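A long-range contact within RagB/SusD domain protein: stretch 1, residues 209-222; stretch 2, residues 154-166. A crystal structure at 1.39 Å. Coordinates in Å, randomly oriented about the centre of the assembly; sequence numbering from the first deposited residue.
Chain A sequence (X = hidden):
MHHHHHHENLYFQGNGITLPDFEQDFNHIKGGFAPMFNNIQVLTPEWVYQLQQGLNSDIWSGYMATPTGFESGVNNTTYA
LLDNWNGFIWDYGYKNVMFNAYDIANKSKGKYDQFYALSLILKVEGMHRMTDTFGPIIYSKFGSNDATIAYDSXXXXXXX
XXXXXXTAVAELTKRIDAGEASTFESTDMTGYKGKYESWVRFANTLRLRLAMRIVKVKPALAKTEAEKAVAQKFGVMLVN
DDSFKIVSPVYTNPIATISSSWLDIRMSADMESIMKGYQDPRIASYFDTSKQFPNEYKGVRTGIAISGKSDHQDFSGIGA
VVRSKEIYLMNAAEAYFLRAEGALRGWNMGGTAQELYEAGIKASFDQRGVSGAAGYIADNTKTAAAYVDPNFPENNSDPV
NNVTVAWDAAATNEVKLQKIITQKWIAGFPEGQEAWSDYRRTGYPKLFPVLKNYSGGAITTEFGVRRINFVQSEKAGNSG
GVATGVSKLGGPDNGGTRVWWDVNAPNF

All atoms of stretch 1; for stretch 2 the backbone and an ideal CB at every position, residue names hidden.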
# COMPACT_ATOMS: atom_id res chain seq x y z
N ARG A 209 6.02 8.36 18.17
CA ARG A 209 6.69 7.48 17.21
C ARG A 209 5.67 6.72 16.36
O ARG A 209 5.79 6.67 15.13
CB ARG A 209 7.60 6.49 17.95
CG ARG A 209 8.16 5.40 17.03
CD ARG A 209 8.85 4.28 17.80
NE ARG A 209 10.18 4.68 18.26
CZ ARG A 209 10.99 3.87 18.94
NH1 ARG A 209 10.60 2.63 19.22
NH2 ARG A 209 12.19 4.29 19.33
N LEU A 210 4.69 6.11 17.01
CA LEU A 210 3.69 5.31 16.29
C LEU A 210 2.83 6.18 15.37
O LEU A 210 2.44 5.77 14.27
CB LEU A 210 2.83 4.50 17.26
CG LEU A 210 3.59 3.48 18.10
CD1 LEU A 210 2.63 2.77 19.05
CD2 LEU A 210 4.35 2.48 17.24
N ALA A 211 2.55 7.40 15.82
CA ALA A 211 1.79 8.35 15.01
C ALA A 211 2.53 8.71 13.73
O ALA A 211 1.97 8.68 12.63
CB ALA A 211 1.47 9.59 15.83
N MET A 212 3.82 9.04 13.83
CA MET A 212 4.56 9.41 12.64
C MET A 212 4.70 8.22 11.70
O MET A 212 4.70 8.39 10.48
CB MET A 212 5.94 10.00 12.99
CG MET A 212 6.49 10.92 11.91
SD MET A 212 5.49 12.43 11.67
CE MET A 212 5.78 13.24 13.25
N ARG A 213 4.81 7.01 12.26
CA ARG A 213 4.90 5.81 11.43
C ARG A 213 3.77 5.72 10.41
O ARG A 213 3.99 5.25 9.29
CB ARG A 213 4.88 4.54 12.29
CG ARG A 213 5.14 3.27 11.49
CD ARG A 213 6.64 2.95 11.41
NE ARG A 213 7.10 2.37 12.67
CZ ARG A 213 8.09 2.84 13.43
NH1 ARG A 213 8.39 2.22 14.56
NH2 ARG A 213 8.79 3.91 13.07
N ILE A 214 2.57 6.15 10.81
CA ILE A 214 1.39 5.93 9.98
C ILE A 214 1.01 7.16 9.15
O ILE A 214 -0.08 7.21 8.57
CB ILE A 214 0.18 5.43 10.81
CG1 ILE A 214 -0.33 6.49 11.78
CG2 ILE A 214 0.57 4.15 11.55
CD1 ILE A 214 -1.67 6.14 12.42
N VAL A 215 1.91 8.14 9.04
CA VAL A 215 1.54 9.39 8.37
C VAL A 215 1.22 9.23 6.87
O VAL A 215 0.44 10.03 6.32
CB VAL A 215 2.60 10.49 8.61
CG1 VAL A 215 3.87 10.22 7.82
CG2 VAL A 215 2.02 11.87 8.26
N LYS A 216 1.80 8.24 6.20
CA LYS A 216 1.50 8.03 4.78
C LYS A 216 0.19 7.28 4.56
O LYS A 216 -0.51 7.53 3.59
CB LYS A 216 2.66 7.32 4.04
CG LYS A 216 3.99 8.05 4.16
CD LYS A 216 4.97 7.81 3.01
CE LYS A 216 5.32 6.37 2.84
NZ LYS A 216 6.45 6.23 1.84
N VAL A 217 -0.14 6.35 5.45
CA VAL A 217 -1.34 5.54 5.26
C VAL A 217 -2.59 6.19 5.87
O VAL A 217 -3.69 6.08 5.33
CB VAL A 217 -1.13 4.09 5.81
CG1 VAL A 217 -1.01 4.08 7.32
CG2 VAL A 217 -2.25 3.17 5.35
N LYS A 218 -2.42 6.89 6.99
CA LYS A 218 -3.53 7.54 7.70
C LYS A 218 -3.07 8.88 8.27
O LYS A 218 -2.93 9.03 9.49
CB LYS A 218 -4.01 6.67 8.87
CG LYS A 218 -5.11 5.65 8.61
CD LYS A 218 -5.62 5.08 9.94
CE LYS A 218 -6.58 3.90 9.79
NZ LYS A 218 -7.00 3.36 11.14
N PRO A 219 -2.83 9.87 7.40
CA PRO A 219 -2.33 11.16 7.91
C PRO A 219 -3.26 11.82 8.93
O PRO A 219 -2.75 12.53 9.79
CB PRO A 219 -2.19 12.03 6.66
CG PRO A 219 -3.01 11.35 5.61
CD PRO A 219 -2.94 9.88 5.93
N ALA A 220 -4.57 11.62 8.84
CA ALA A 220 -5.47 12.21 9.82
C ALA A 220 -5.26 11.63 11.22
O ALA A 220 -5.20 12.36 12.20
CB ALA A 220 -6.95 12.07 9.39
N LEU A 221 -5.14 10.31 11.31
CA LEU A 221 -4.92 9.67 12.61
C LEU A 221 -3.51 9.96 13.12
O LEU A 221 -3.31 10.15 14.32
CB LEU A 221 -5.14 8.16 12.53
CG LEU A 221 -5.03 7.41 13.86
CD1 LEU A 221 -6.06 7.94 14.85
CD2 LEU A 221 -5.21 5.91 13.65
N ALA A 222 -2.55 9.99 12.21
CA ALA A 222 -1.18 10.38 12.57
C ALA A 222 -1.16 11.73 13.26
O ALA A 222 -0.58 11.88 14.34
CB ALA A 222 -0.30 10.40 11.33
N UNK A 154 -2.56 -5.22 10.62
CA UNK A 154 -1.71 -4.19 11.21
C UNK A 154 -2.49 -2.92 11.55
O UNK A 154 -2.22 -2.28 12.57
CB UNK A 154 -0.56 -3.85 10.26
N UNK A 155 -3.44 -2.55 10.70
CA UNK A 155 -4.30 -1.40 10.97
C UNK A 155 -5.01 -1.54 12.32
O UNK A 155 -5.08 -0.59 13.10
CB UNK A 155 -5.33 -1.24 9.85
N UNK A 156 -5.56 -2.72 12.58
CA UNK A 156 -6.21 -3.02 13.85
C UNK A 156 -5.24 -2.98 15.02
O UNK A 156 -5.57 -2.47 16.09
CB UNK A 156 -6.88 -4.39 13.78
N UNK A 157 -4.04 -3.53 14.82
CA UNK A 157 -3.05 -3.53 15.90
C UNK A 157 -2.67 -2.11 16.30
O UNK A 157 -2.62 -1.78 17.49
CB UNK A 157 -1.80 -4.31 15.48
N UNK A 158 -2.43 -1.25 15.32
CA UNK A 158 -2.09 0.15 15.62
C UNK A 158 -3.21 0.85 16.40
O UNK A 158 -2.93 1.54 17.39
CB UNK A 158 -1.81 0.91 14.32
N UNK A 159 -4.46 0.67 16.00
CA UNK A 159 -5.57 1.25 16.75
C UNK A 159 -5.58 0.75 18.19
O UNK A 159 -5.74 1.54 19.14
CB UNK A 159 -6.90 0.92 16.07
N UNK A 160 -5.39 -0.55 18.38
CA UNK A 160 -5.34 -1.10 19.73
C UNK A 160 -4.18 -0.55 20.57
O UNK A 160 -4.36 -0.24 21.75
CB UNK A 160 -5.24 -2.62 19.65
N UNK A 161 -3.00 -0.41 19.97
CA UNK A 161 -1.85 0.12 20.68
C UNK A 161 -2.08 1.56 21.14
O UNK A 161 -1.75 1.92 22.27
CB UNK A 161 -0.61 0.05 19.79
N UNK A 162 -2.67 2.39 20.28
CA UNK A 162 -2.97 3.76 20.69
C UNK A 162 -3.95 3.77 21.86
O UNK A 162 -3.83 4.60 22.76
CB UNK A 162 -3.54 4.56 19.52
N UNK A 163 -4.93 2.85 21.85
CA UNK A 163 -5.92 2.78 22.93
C UNK A 163 -5.31 2.27 24.22
O UNK A 163 -5.67 2.72 25.31
CB UNK A 163 -7.09 1.88 22.52
N UNK A 164 -4.38 1.32 24.11
CA UNK A 164 -3.65 0.83 25.28
C UNK A 164 -2.82 1.95 25.90
O UNK A 164 -2.78 2.09 27.13
CB UNK A 164 -2.75 -0.35 24.90
N UNK A 165 -2.14 2.74 25.07
CA UNK A 165 -1.42 3.88 25.61
C UNK A 165 -2.38 4.89 26.26
O UNK A 165 -2.03 5.48 27.29
CB UNK A 165 -0.61 4.56 24.50
N UNK A 166 -3.57 5.09 25.69
CA UNK A 166 -4.58 5.96 26.32
C UNK A 166 -4.91 5.47 27.73
O UNK A 166 -4.93 6.26 28.67
CB UNK A 166 -5.85 6.01 25.47

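The backbone of stretch 2 is helical throughout (phi near -60°, psi near -40°). Its axis runs at 154° to that of helix 209-213, nearly antiparallel; the 11.2 Å separation at closest approach leaves room for medium to large side chains on the facing side.

Position 154 points sideways, and 154, 156 and 157 have nothing of stretch 1 within 5.5 Å of their ideal CB, so many residues would fit. They are Gln154, whose amide bonds elsewhere in the structure, Glu156 and Val157.

At 155 the CA-to-CB bond is again sideways, but the ideal CB lies 5.1 Å from Lys218 NZ. A positive charge at that range favours an acidic or polar side chain long enough to turn back to it. The residue is Glu155: OE2 accepts a hydrogen bond from Lys218 NZ at 2.8 Å, forming a salt bridge.

Position 158 points toward stretch 1, its ideal CB 4.9 Å from Ile214 CG2, with Leu210 and Arg213 beyond. A long apolar or aromatic side chain would suit, and a polar tip could be tolerated near Arg213. It is Tyr158, with chi1 at -96°, between wells. Tyr158 CD2 lies 3.6 Å from Ile214 CG2, the ring edge meets Leu210 O (Tyr158 CE2 to Leu210 O, 3.7 Å), and Tyr158 OH reaches to 3.5 Å from Arg213 CG.

Position 159 points sideways, one helical turn after 155 and on the Lys218 side. Small or polar residues are plausible. Thr159 OG1 is 4.1 Å from Lys218 NZ, and one water bridges them, its O 2.8 Å from Thr159 OG1 and 2.9 Å from Lys218 NZ; it also donates to Glu155 O at 2.9 Å.

Position 160 is out of reach and permissive; it is Gln160.

At 161 the ideal CB is 4.3 Å from Leu210 CD1, which favours an apolar side chain. Met161 supplies one, its CE 4.2 Å from Leu210 CD1.

Position 162 points toward stretch 1, yet its ideal CB has no neighbour within 5.5 Å. The space is bordered by Leu210, Ala211, Ile214 and Leu221, so a large apolar residue, aromatic or aliphatic, fits best. Phe162 (chi1 -73°, m) fills it: CE1 is 3.7 Å from Leu210 CB, CE2 4.2 Å from Leu221 CD2, and the ring edge meets Ala211 N and Ile214 CD1.

Position 165 points toward stretch 1 from farther off, favouring a branched or long apolar chain. Leu165 CD1 comes within 4.4 Å of Leu210 CD1.

Positions 163, 164 and 166 have no contact with stretch 1 and are permissive; they are Ala163, Glu164 and Asp166.

Stretch 2 154-166: QEEVYTQMFAELD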
# COMPACT_ATOMS: atom_id res chain seq x y z
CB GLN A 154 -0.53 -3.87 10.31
CG GLN A 154 0.43 -2.87 10.95
CD GLN A 154 1.64 -2.62 10.08
OE1 GLN A 154 1.52 -1.99 9.03
NE2 GLN A 154 2.80 -3.14 10.48
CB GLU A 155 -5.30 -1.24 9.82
CG GLU A 155 -6.18 0.03 9.90
CD GLU A 155 -7.54 -0.19 10.54
OE1 GLU A 155 -7.99 -1.35 10.67
OE2 GLU A 155 -8.19 0.82 10.92
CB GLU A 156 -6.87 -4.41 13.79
CG GLU A 156 -8.13 -4.44 12.93
CD GLU A 156 -8.52 -5.85 12.50
OE1 GLU A 156 -7.80 -6.84 12.78
OE2 GLU A 156 -9.58 -5.96 11.84
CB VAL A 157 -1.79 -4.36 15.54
CG1 VAL A 157 -0.76 -4.27 16.66
CG2 VAL A 157 -2.18 -5.82 15.29
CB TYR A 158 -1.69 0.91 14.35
CG TYR A 158 -0.18 0.94 14.17
CD1 TYR A 158 0.51 -0.20 13.75
CD2 TYR A 158 0.57 2.07 14.48
CE1 TYR A 158 1.89 -0.20 13.63
CE2 TYR A 158 1.95 2.09 14.36
CZ TYR A 158 2.61 0.95 13.95
OH TYR A 158 3.99 0.99 13.84
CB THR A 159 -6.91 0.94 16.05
OG1 THR A 159 -6.96 1.69 14.84
CG2 THR A 159 -8.11 1.32 16.91
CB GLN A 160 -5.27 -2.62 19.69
CG GLN A 160 -6.50 -3.30 19.14
CD GLN A 160 -6.30 -4.78 19.00
OE1 GLN A 160 -6.35 -5.52 19.99
NE2 GLN A 160 -6.03 -5.24 17.76
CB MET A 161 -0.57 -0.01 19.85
CG MET A 161 -0.14 -1.46 19.64
SD MET A 161 1.47 -1.65 18.85
CE MET A 161 1.28 -0.77 17.29
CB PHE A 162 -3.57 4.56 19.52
CG PHE A 162 -2.57 4.93 18.44
CD1 PHE A 162 -1.39 5.60 18.74
CD2 PHE A 162 -2.86 4.66 17.10
CE1 PHE A 162 -0.49 5.97 17.73
CE2 PHE A 162 -1.97 5.02 16.10
CZ PHE A 162 -0.78 5.67 16.41
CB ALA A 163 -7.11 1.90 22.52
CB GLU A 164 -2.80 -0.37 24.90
CG GLU A 164 -3.65 -1.61 24.65
CD GLU A 164 -2.89 -2.75 24.00
OE1 GLU A 164 -1.84 -2.50 23.37
OE2 GLU A 164 -3.37 -3.91 24.11
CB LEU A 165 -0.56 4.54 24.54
CG LEU A 165 0.57 3.66 24.00
CD1 LEU A 165 1.35 4.43 22.94
CD2 LEU A 165 1.49 3.19 25.11
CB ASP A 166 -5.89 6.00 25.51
CG ASP A 166 -5.76 6.74 24.20
OD1 ASP A 166 -4.83 7.57 24.03
OD2 ASP A 166 -6.63 6.49 23.33
O HOH W 1 -4.98 2.29 12.91
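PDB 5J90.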